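Local coordinates for protein heme oxygenase (mycobilin-producing) (Mycobacterium tuberculosis, PDB 3HX9) that binds two hemes in its active site and probably degrades heme oxidatively to mycobilin, releasing the iron, at residues V4-E10 with G86-F92; G35-L41 with F52-E58. All blocks are in the same frame, centred on the assembly; numbering follows the deposited sequence.

Contact 1. Residues V4-E10 with G86-F92; sequences VKINAIE and GASLLEF. With HEM (protoporphyrin IX containing Fe), chain E.
Ile6 and Leu90 face each other across the middle of two antiparallel strands, with Ile6 CB 4.1 Å from Leu90 CB. Both project to the same side of the sheet as Val4, Ala8 and Phe92. Leu90 sends CD1 toward the methyl group of Ala8, while Ile6 places CG1 anti to its carbonyl carbon (chi1 -59°), which carries CD1 the other way, to 4.0 Å from Phe92 CE2. The Phe92 ring also receives Val4 O at its edge, in the ring plane, and beyond the strands it meets Phe52 of the second subunit.

The backbones are tied in regular alternation. Ile6 and Leu90 form a hydrogen-bonded pair joined by two almost straight 2.8 Å bonds, Ile6 N to Leu90 O and Leu90 N to Ile6 O. Val4 with Phe92 and Ala8 with Ser88 repeat the pattern, and Glu10 N closes the end on Gly86 O.

On the reverse face Asn7 and Leu89 meet the heme. Asn7 brings OD1 to 3.2 Å from the meso carbon CHD of the porphyrin, and its amide also packs against Ala87 CB. Leu89 CD1 lies 3.8 Å from the vinyl carbon CBC. Farther along, beside helix 60-68, Lys5 and Glu91 run their aliphatic parts past each other, with Lys5 CE 3.3 Å from Glu91 OE1 although the charged ends do not touch.

At the polar edge one water bridges the strands, donating to Ala8 O and Glu10 OE1 and accepting from Ser88 OG. Gly86 N approaches a heme propionate, its distance to O2D being 2.9 Å. This antiparallel pair, mainly apolar on the face of Val4, Ile6, Leu90 and Phe92, part of which meets the second subunit, and partly heme-lining on the reverse, is characteristic of the dimeric α+β barrel of the antibiotic biosynthesis monooxygenase family.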
loop_
_atom_site.group_PDB
_atom_site.type_symbol
_atom_site.label_atom_id
_atom_site.label_comp_id
_atom_site.label_asym_id
_atom_site.label_seq_id
_atom_site.Cartn_x
_atom_site.Cartn_y
_atom_site.Cartn_z
ATOM N N VAL A 4 1.412 4.762 7.228
ATOM C CA VAL A 4 1.378 3.394 6.699
ATOM C C VAL A 4 2.774 2.822 6.878
ATOM O O VAL A 4 3.777 3.492 6.566
ATOM C CB VAL A 4 1.022 3.428 5.169
ATOM C CG1 VAL A 4 1.169 2.026 4.629
ATOM C CG2 VAL A 4 -0.420 3.755 4.981
ATOM N N LYS A 5 2.837 1.633 7.457
ATOM C CA LYS A 5 4.102 0.917 7.618
ATOM C C LYS A 5 3.967 -0.402 6.881
ATOM O O LYS A 5 3.134 -1.227 7.231
ATOM C CB LYS A 5 4.323 0.682 9.099
ATOM C CG LYS A 5 4.278 2.009 9.969
ATOM C CD LYS A 5 5.499 2.967 9.592
ATOM C CE LYS A 5 5.719 4.169 10.563
ATOM N NZ LYS A 5 4.486 4.300 11.159
ATOM N N ILE A 6 4.797 -0.631 5.857
ATOM C CA ILE A 6 4.593 -1.810 5.055
ATOM C C ILE A 6 5.817 -2.707 5.326
ATOM O O ILE A 6 6.951 -2.199 5.143
ATOM C CB ILE A 6 4.649 -1.422 3.551
ATOM C CG1 ILE A 6 3.567 -0.368 3.230
ATOM C CG2 ILE A 6 4.487 -2.744 2.643
ATOM C CD1 ILE A 6 3.242 -0.171 1.742
ATOM N N ASN A 7 5.588 -3.938 5.730
ATOM C CA ASN A 7 6.697 -4.914 5.716
ATOM C C ASN A 7 6.691 -5.573 4.384
ATOM O O ASN A 7 5.739 -6.293 4.075
ATOM C CB ASN A 7 6.622 -5.889 6.887
ATOM C CG ASN A 7 7.998 -6.476 7.221
ATOM O OD1 ASN A 7 8.084 -7.666 7.498
ATOM N ND2 ASN A 7 9.013 -5.654 7.213
ATOM N N ALA A 8 7.767 -5.371 3.593
ATOM C CA ALA A 8 7.815 -5.977 2.274
ATOM C C ALA A 8 8.678 -7.214 2.420
ATOM O O ALA A 8 9.897 -7.091 2.573
ATOM C CB ALA A 8 8.356 -4.983 1.168
ATOM N N ILE A 9 8.060 -8.383 2.365
ATOM C CA ILE A 9 8.699 -9.645 2.813
ATOM C C ILE A 9 8.995 -10.541 1.628
ATOM O O ILE A 9 8.212 -10.666 0.679
ATOM C CB ILE A 9 7.899 -10.357 3.872
ATOM C CG1 ILE A 9 6.442 -10.568 3.407
ATOM C CG2 ILE A 9 7.953 -9.513 5.085
ATOM C CD1 ILE A 9 5.615 -11.428 4.378
ATOM N N GLU A 10 10.225 -11.009 1.615
ATOM C CA GLU A 10 10.698 -11.893 0.539
ATOM C C GLU A 10 10.248 -13.311 0.830
ATOM O O GLU A 10 10.569 -13.864 1.856
ATOM C CB GLU A 10 12.238 -11.805 0.463
ATOM C CG GLU A 10 12.728 -10.491 -0.215
ATOM C CD GLU A 10 14.059 -9.930 0.374
ATOM O OE1 GLU A 10 14.175 -8.687 0.625
ATOM O OE2 GLU A 10 14.996 -10.740 0.608
ATOM N N GLY A 86 13.761 -12.461 4.019
ATOM C CA GLY A 86 14.249 -11.106 4.215
ATOM C C GLY A 86 13.004 -10.214 4.298
ATOM O O GLY A 86 11.882 -10.664 3.938
ATOM N N ALA A 87 13.206 -8.996 4.760
ATOM C CA ALA A 87 12.088 -8.048 4.834
ATOM C C ALA A 87 12.671 -6.634 4.765
ATOM O O ALA A 87 13.832 -6.372 5.218
ATOM C CB ALA A 87 11.373 -8.265 6.142
ATOM N N SER A 88 11.853 -5.696 4.300
ATOM C CA SER A 88 12.228 -4.289 4.275
ATOM C C SER A 88 11.007 -3.545 4.794
ATOM O O SER A 88 9.950 -3.707 4.234
ATOM C CB SER A 88 12.490 -3.802 2.850
ATOM O OG SER A 88 13.661 -4.482 2.325
ATOM N N LEU A 89 11.199 -2.695 5.788
ATOM C CA LEU A 89 10.073 -1.838 6.303
ATOM C C LEU A 89 10.060 -0.597 5.486
ATOM O O LEU A 89 11.095 0.167 5.451
ATOM C CB LEU A 89 10.411 -1.426 7.756
ATOM C CG LEU A 89 9.379 -0.576 8.507
ATOM C CD1 LEU A 89 8.004 -1.189 8.470
ATOM C CD2 LEU A 89 9.874 -0.452 9.922
ATOM N N LEU A 90 8.917 -0.297 4.846
ATOM C CA LEU A 90 8.748 0.864 4.044
ATOM C C LEU A 90 7.774 1.744 4.817
ATOM O O LEU A 90 6.694 1.267 5.185
ATOM C CB LEU A 90 8.153 0.538 2.633
ATOM C CG LEU A 90 8.735 -0.726 2.006
ATOM C CD1 LEU A 90 8.012 -1.067 0.715
ATOM C CD2 LEU A 90 10.274 -0.608 1.777
ATOM N N GLU A 91 8.170 3.006 5.066
ATOM C CA GLU A 91 7.359 3.860 5.944
ATOM C C GLU A 91 6.896 5.133 5.296
ATOM O O GLU A 91 7.647 5.839 4.633
ATOM C CB GLU A 91 8.150 4.251 7.211
ATOM C CG GLU A 91 8.862 3.037 7.858
ATOM C CD GLU A 91 9.552 3.410 9.167
ATOM O OE1 GLU A 91 8.997 4.176 10.003
ATOM O OE2 GLU A 91 10.653 2.868 9.387
ATOM N N PHE A 92 5.611 5.443 5.503
ATOM C CA PHE A 92 5.034 6.527 4.749
ATOM C C PHE A 92 4.093 7.319 5.651
ATOM O O PHE A 92 3.623 6.812 6.644
ATOM C CB PHE A 92 4.106 6.049 3.603
ATOM C CG PHE A 92 4.792 5.212 2.582
ATOM C CD1 PHE A 92 5.286 5.812 1.419
ATOM C CD2 PHE A 92 4.937 3.842 2.780
ATOM C CE1 PHE A 92 5.952 4.996 0.407
ATOM C CE2 PHE A 92 5.595 3.021 1.763
ATOM C CZ PHE A 92 6.101 3.631 0.622
HETATM C CHA HEM E . 7.597 -12.196 10.038
HETATM C CHB HEM E . 2.874 -11.581 11.034
HETATM C CHC HEM E . 3.501 -6.758 10.767
HETATM C CHD HEM E . 8.304 -7.443 10.668
HETATM C C1A HEM E . 6.253 -12.413 10.262
HETATM C C2A HEM E . 5.633 -13.716 10.203
HETATM C C3A HEM E . 4.343 -13.552 10.496
HETATM C C4A HEM E . 4.094 -12.168 10.698
HETATM C CMA HEM E . 3.233 -14.608 10.529
HETATM C CAA HEM E . 6.388 -15.036 9.873
HETATM C CBA HEM E . 6.451 -15.201 8.346
HETATM C CGA HEM E . 7.111 -16.478 7.848
HETATM O O1A HEM E . 8.112 -16.361 7.169
HETATM O O2A HEM E . 6.644 -17.588 8.122
HETATM C C1B HEM E . 2.666 -10.226 11.023
HETATM C C2B HEM E . 1.358 -9.611 11.171
HETATM C C3B HEM E . 1.527 -8.266 11.086
HETATM C C4B HEM E . 2.943 -7.997 10.865
HETATM C CMB HEM E . 0.023 -10.336 11.407
HETATM C CAB HEM E . 0.378 -7.263 11.138
HETATM C CBB HEM E . 0.511 -6.014 11.572
HETATM C C1C HEM E . 4.854 -6.534 10.736
HETATM C C2C HEM E . 5.475 -5.239 10.617
HETATM C C3C HEM E . 6.791 -5.501 10.557
HETATM C C4C HEM E . 7.036 -6.894 10.664
HETATM C CMC HEM E . 4.790 -3.871 10.416
HETATM C CAC HEM E . 7.899 -4.470 10.418
HETATM C CBC HEM E . 7.975 -3.556 11.391
HETATM C C1D HEM E . 8.564 -8.771 10.474
HETATM C C2D HEM E . 9.880 -9.287 10.250
HETATM C C3D HEM E . 9.667 -10.777 10.045
HETATM C C4D HEM E . 8.232 -10.994 10.146
HETATM C CMD HEM E . 11.185 -8.438 10.249
HETATM C CAD HEM E . 10.758 -11.815 9.750
HETATM C CBD HEM E . 10.863 -11.832 8.214
HETATM C CGD HEM E . 12.087 -12.671 7.817
HETATM O O1D HEM E . 12.550 -13.478 8.628
HETATM O O2D HEM E . 12.708 -12.498 6.745
HETATM N NA HEM E . 5.273 -11.454 10.561
HETATM N NB HEM E . 3.588 -9.235 10.859
HETATM N NC HEM E . 5.823 -7.537 10.794
HETATM N ND HEM E . 7.631 -9.784 10.351
HETATM FE FE HEM E . 5.582 -9.514 10.310
HETATM O O HOH W 1 12.391 -6.768 1.262
#

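Contact 2. Residues G35-L41 with F52-E58; sequences GFLGFQL and FVVTHWE. With HEM (protoporphyrin IX containing Fe), chain E.
Phe39 and Val53 lie alongside each other, pointing the same way into the heme pocket, with Phe39 CD1 3.8 Å from Val53 CG1. One face of the Phe39 ring takes the vinyl carbon CAB of the heme over its centre. Val53 CG1 comes against C4B of the pyrrole that bears this vinyl, and Thr55 CG2, packed on Phe39 CB, reaches to 3.3 Å from the terminal carbon of that vinyl, CBB.

The rotation of Thr55 is fixed from two sides. Its OG1 sits between the backbone N and the carbonyl carbon (chi1 72°), where it accepts a 2.9 Å bond from Trp57 NE1 lying in the indole plane; it also bonds to Lys5 O. Phe36 then turns its edge to the face of this indole, CD1 standing 3.5 Å from Trp57 CZ2 with the ring planes 53° apart. Gly38 N lies over the centre of the Phe36 ring.

Behind these side chains the strands are not evenly paired. Leu37 and Gly38 together face His56, forming a beta bulge: Leu37 N binds His56 O, and Gly38 O accepts from His56 N at 2.9 Å. His56 ND1 adds a weak bond to the same carbonyl. Past the bulge, Gln40 and Val54 resume regular two-bond pairing, and Gln40 NE2 is hydrogen-bonded to Asp97 of the second subunit.

Phe23 of helix 16-25 packs on Phe39, Leu41 and Val53. Trp57 meets Trp66 and Phe63 of helix 60-68, strand 3-9 flanks 52-57, and strand 36-46 pairs with a strand of the second subunit.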
loop_
_atom_site.group_PDB
_atom_site.type_symbol
_atom_site.label_atom_id
_atom_site.label_comp_id
_atom_site.label_asym_id
_atom_site.label_seq_id
_atom_site.Cartn_x
_atom_site.Cartn_y
_atom_site.Cartn_z
ATOM N N GLY A 35 -3.701 2.785 18.678
ATOM C CA GLY A 35 -3.374 3.495 17.470
ATOM C C GLY A 35 -3.465 2.613 16.210
ATOM O O GLY A 35 -3.217 3.104 15.092
ATOM N N PHE A 36 -3.838 1.348 16.361
ATOM C CA PHE A 36 -3.746 0.421 15.195
ATOM C C PHE A 36 -4.992 0.518 14.424
ATOM O O PHE A 36 -6.088 0.418 15.025
ATOM C CB PHE A 36 -3.591 -1.018 15.677
ATOM C CG PHE A 36 -3.516 -2.026 14.571
ATOM C CD1 PHE A 36 -2.540 -1.915 13.567
ATOM C CD2 PHE A 36 -4.383 -3.077 14.532
ATOM C CE1 PHE A 36 -2.499 -2.881 12.523
ATOM C CE2 PHE A 36 -4.316 -4.114 13.529
ATOM C CZ PHE A 36 -3.371 -3.983 12.495
ATOM N N LEU A 37 -4.896 0.705 13.097
ATOM C CA LEU A 37 -6.112 0.833 12.253
ATOM C C LEU A 37 -6.360 -0.305 11.255
ATOM O O LEU A 37 -7.294 -0.245 10.436
ATOM C CB LEU A 37 -6.102 2.178 11.467
ATOM C CG LEU A 37 -5.878 3.414 12.341
ATOM C CD1 LEU A 37 -5.387 4.558 11.502
ATOM C CD2 LEU A 37 -7.252 3.686 12.928
ATOM N N GLY A 38 -5.558 -1.367 11.307
ATOM C CA GLY A 38 -5.864 -2.537 10.507
ATOM C C GLY A 38 -4.628 -2.854 9.625
ATOM O O GLY A 38 -3.653 -2.076 9.587
ATOM N N PHE A 39 -4.767 -3.935 8.883
ATOM C CA PHE A 39 -3.725 -4.326 7.918
ATOM C C PHE A 39 -4.257 -5.158 6.813
ATOM O O PHE A 39 -5.326 -5.763 6.904
ATOM C CB PHE A 39 -2.509 -4.967 8.609
ATOM C CG PHE A 39 -2.550 -6.442 8.763
ATOM C CD1 PHE A 39 -1.814 -7.289 7.866
ATOM C CD2 PHE A 39 -3.280 -7.025 9.803
ATOM C CE1 PHE A 39 -1.817 -8.634 8.031
ATOM C CE2 PHE A 39 -3.242 -8.413 9.992
ATOM C CZ PHE A 39 -2.528 -9.203 9.097
ATOM N N GLN A 40 -3.465 -5.193 5.737
ATOM C CA GLN A 40 -3.791 -6.095 4.669
ATOM C C GLN A 40 -2.578 -6.898 4.370
ATOM O O GLN A 40 -1.452 -6.365 4.427
ATOM C CB GLN A 40 -4.153 -5.351 3.359
ATOM C CG GLN A 40 -5.441 -4.484 3.507
ATOM C CD GLN A 40 -5.195 -3.180 4.238
ATOM O OE1 GLN A 40 -4.198 -2.463 3.942
ATOM N NE2 GLN A 40 -6.097 -2.817 5.184
ATOM N N LEU A 41 -2.804 -8.122 3.940
ATOM C CA LEU A 41 -1.687 -8.920 3.307
ATOM C C LEU A 41 -1.960 -8.887 1.792
ATOM O O LEU A 41 -3.027 -9.273 1.337
ATOM C CB LEU A 41 -1.684 -10.376 3.793
ATOM C CG LEU A 41 -0.641 -11.298 3.127
ATOM C CD1 LEU A 41 0.764 -10.835 3.591
ATOM C CD2 LEU A 41 -0.852 -12.709 3.623
ATOM N N PHE A 52 3.372 -7.695 0.400
ATOM C CA PHE A 52 3.362 -6.435 1.193
ATOM C C PHE A 52 2.401 -6.616 2.331
ATOM O O PHE A 52 1.243 -6.953 2.092
ATOM C CB PHE A 52 2.850 -5.227 0.365
ATOM C CG PHE A 52 3.883 -4.541 -0.485
ATOM C CD1 PHE A 52 5.125 -5.147 -0.738
ATOM C CD2 PHE A 52 3.627 -3.296 -1.037
ATOM C CE1 PHE A 52 6.069 -4.498 -1.520
ATOM C CE2 PHE A 52 4.561 -2.630 -1.834
ATOM C CZ PHE A 52 5.791 -3.296 -2.099
ATOM N N VAL A 53 2.884 -6.407 3.555
ATOM C CA VAL A 53 2.081 -6.479 4.737
ATOM C C VAL A 53 1.846 -5.009 5.088
ATOM O O VAL A 53 2.738 -4.350 5.583
ATOM C CB VAL A 53 2.819 -7.201 5.860
ATOM C CG1 VAL A 53 1.956 -7.266 7.141
ATOM C CG2 VAL A 53 3.082 -8.675 5.346
ATOM N N VAL A 54 0.688 -4.513 4.707
ATOM C CA VAL A 54 0.386 -3.055 4.731
ATOM C C VAL A 54 -0.335 -2.748 6.031
ATOM O O VAL A 54 -1.517 -3.113 6.189
ATOM C CB VAL A 54 -0.474 -2.656 3.540
ATOM C CG1 VAL A 54 -0.773 -1.120 3.568
ATOM C CG2 VAL A 54 0.197 -3.057 2.251
ATOM N N THR A 55 0.362 -2.092 6.950
ATOM C CA THR A 55 -0.283 -1.843 8.254
ATOM C C THR A 55 -0.544 -0.349 8.383
ATOM O O THR A 55 0.191 0.497 7.847
ATOM C CB THR A 55 0.560 -2.303 9.450
ATOM O OG1 THR A 55 1.702 -1.411 9.647
ATOM C CG2 THR A 55 1.045 -3.719 9.233
ATOM N N HIS A 56 -1.637 -0.027 9.097
ATOM C CA HIS A 56 -2.096 1.387 9.199
ATOM C C HIS A 56 -2.169 1.790 10.669
ATOM O O HIS A 56 -2.646 1.009 11.508
ATOM C CB HIS A 56 -3.536 1.404 8.653
ATOM C CG HIS A 56 -3.585 1.067 7.191
ATOM N ND1 HIS A 56 -3.737 -0.211 6.701
ATOM C CD2 HIS A 56 -3.435 1.879 6.116
ATOM C CE1 HIS A 56 -3.729 -0.167 5.371
ATOM N NE2 HIS A 56 -3.583 1.097 4.997
ATOM N N TRP A 57 -1.642 2.971 10.971
ATOM C CA TRP A 57 -1.582 3.445 12.356
ATOM C C TRP A 57 -2.013 4.892 12.404
ATOM O O TRP A 57 -1.827 5.646 11.474
ATOM C CB TRP A 57 -0.192 3.322 12.920
ATOM C CG TRP A 57 0.338 1.915 12.866
ATOM C CD1 TRP A 57 0.872 1.259 11.765
ATOM C CD2 TRP A 57 0.276 0.959 13.924
ATOM N NE1 TRP A 57 1.119 -0.049 12.101
ATOM C CE2 TRP A 57 0.831 -0.254 13.432
ATOM C CE3 TRP A 57 -0.134 1.024 15.258
ATOM C CZ2 TRP A 57 0.904 -1.431 14.236
ATOM C CZ3 TRP A 57 -0.072 -0.121 16.066
ATOM C CH2 TRP A 57 0.485 -1.336 15.551
ATOM N N GLU A 58 -2.546 5.290 13.543
ATOM C CA GLU A 58 -2.810 6.718 13.765
ATOM C C GLU A 58 -1.590 7.619 13.754
ATOM O O GLU A 58 -1.692 8.778 13.330
ATOM C CB GLU A 58 -3.493 6.874 15.134
ATOM C CG GLU A 58 -4.713 5.971 15.271
ATOM C CD GLU A 58 -5.693 6.460 16.323
ATOM O OE1 GLU A 58 -5.229 6.910 17.423
ATOM O OE2 GLU A 58 -6.922 6.380 16.011
HETATM C CHA HEM E . 7.597 -12.196 10.038
HETATM C CHB HEM E . 2.874 -11.581 11.034
HETATM C CHC HEM E . 3.501 -6.758 10.767
HETATM C CHD HEM E . 8.304 -7.443 10.668
HETATM C C1A HEM E . 6.253 -12.413 10.262
HETATM C C2A HEM E . 5.633 -13.716 10.203
HETATM C C3A HEM E . 4.343 -13.552 10.496
HETATM C C4A HEM E . 4.094 -12.168 10.698
HETATM C CMA HEM E . 3.233 -14.608 10.529
HETATM C CAA HEM E . 6.388 -15.036 9.873
HETATM C CBA HEM E . 6.451 -15.201 8.346
HETATM C CGA HEM E . 7.111 -16.478 7.848
HETATM O O1A HEM E . 8.112 -16.361 7.169
HETATM O O2A HEM E . 6.644 -17.588 8.122
HETATM C C1B HEM E . 2.666 -10.226 11.023
HETATM C C2B HEM E . 1.358 -9.611 11.171
HETATM C C3B HEM E . 1.527 -8.266 11.086
HETATM C C4B HEM E . 2.943 -7.997 10.865
HETATM C CMB HEM E . 0.023 -10.336 11.407
HETATM C CAB HEM E . 0.378 -7.263 11.138
HETATM C CBB HEM E . 0.511 -6.014 11.572
HETATM C C1C HEM E . 4.854 -6.534 10.736
HETATM C C2C HEM E . 5.475 -5.239 10.617
HETATM C C3C HEM E . 6.791 -5.501 10.557
HETATM C C4C HEM E . 7.036 -6.894 10.664
HETATM C CMC HEM E . 4.790 -3.871 10.416
HETATM C CAC HEM E . 7.899 -4.470 10.418
HETATM C CBC HEM E . 7.975 -3.556 11.391
HETATM C C1D HEM E . 8.564 -8.771 10.474
HETATM C C2D HEM E . 9.880 -9.287 10.250
HETATM C C3D HEM E . 9.667 -10.777 10.045
HETATM C C4D HEM E . 8.232 -10.994 10.146
HETATM C CMD HEM E . 11.185 -8.438 10.249
HETATM C CAD HEM E . 10.758 -11.815 9.750
HETATM C CBD HEM E . 10.863 -11.832 8.214
HETATM C CGD HEM E . 12.087 -12.671 7.817
HETATM O O1D HEM E . 12.550 -13.478 8.628
HETATM O O2D HEM E . 12.708 -12.498 6.745
HETATM N NA HEM E . 5.273 -11.454 10.561
HETATM N NB HEM E . 3.588 -9.235 10.859
HETATM N NC HEM E . 5.823 -7.537 10.794
HETATM N ND HEM E . 7.631 -9.784 10.351
HETATM FE FE HEM E . 5.582 -9.514 10.310
#

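In the fold
Contact 2 is nested within the loop closed by contact 1, and their centres are about 11 Å apart. Strands 3-9 and 51-57 are neighbours, joining the two pairs into one four-stranded sheet in the order 36-46, 51-57, 3-9, 87-99: Asn7 N probably bonds to Val53 O, and Phe52 packs on Ile6 and Ala8. Both contacts line the same heme, but contact 1 offers it an amide, an aliphatic side chain and a backbone N near a propionate, contact 2 an aromatic ring and small branched side chains. Contact 1 is largely buried and regularly paired; contact 2, a bulged hairpin richer in aromatics, is partly buried, with Leu37 and Glu58 exposed. Each reaches the second subunit, where the sheet continues.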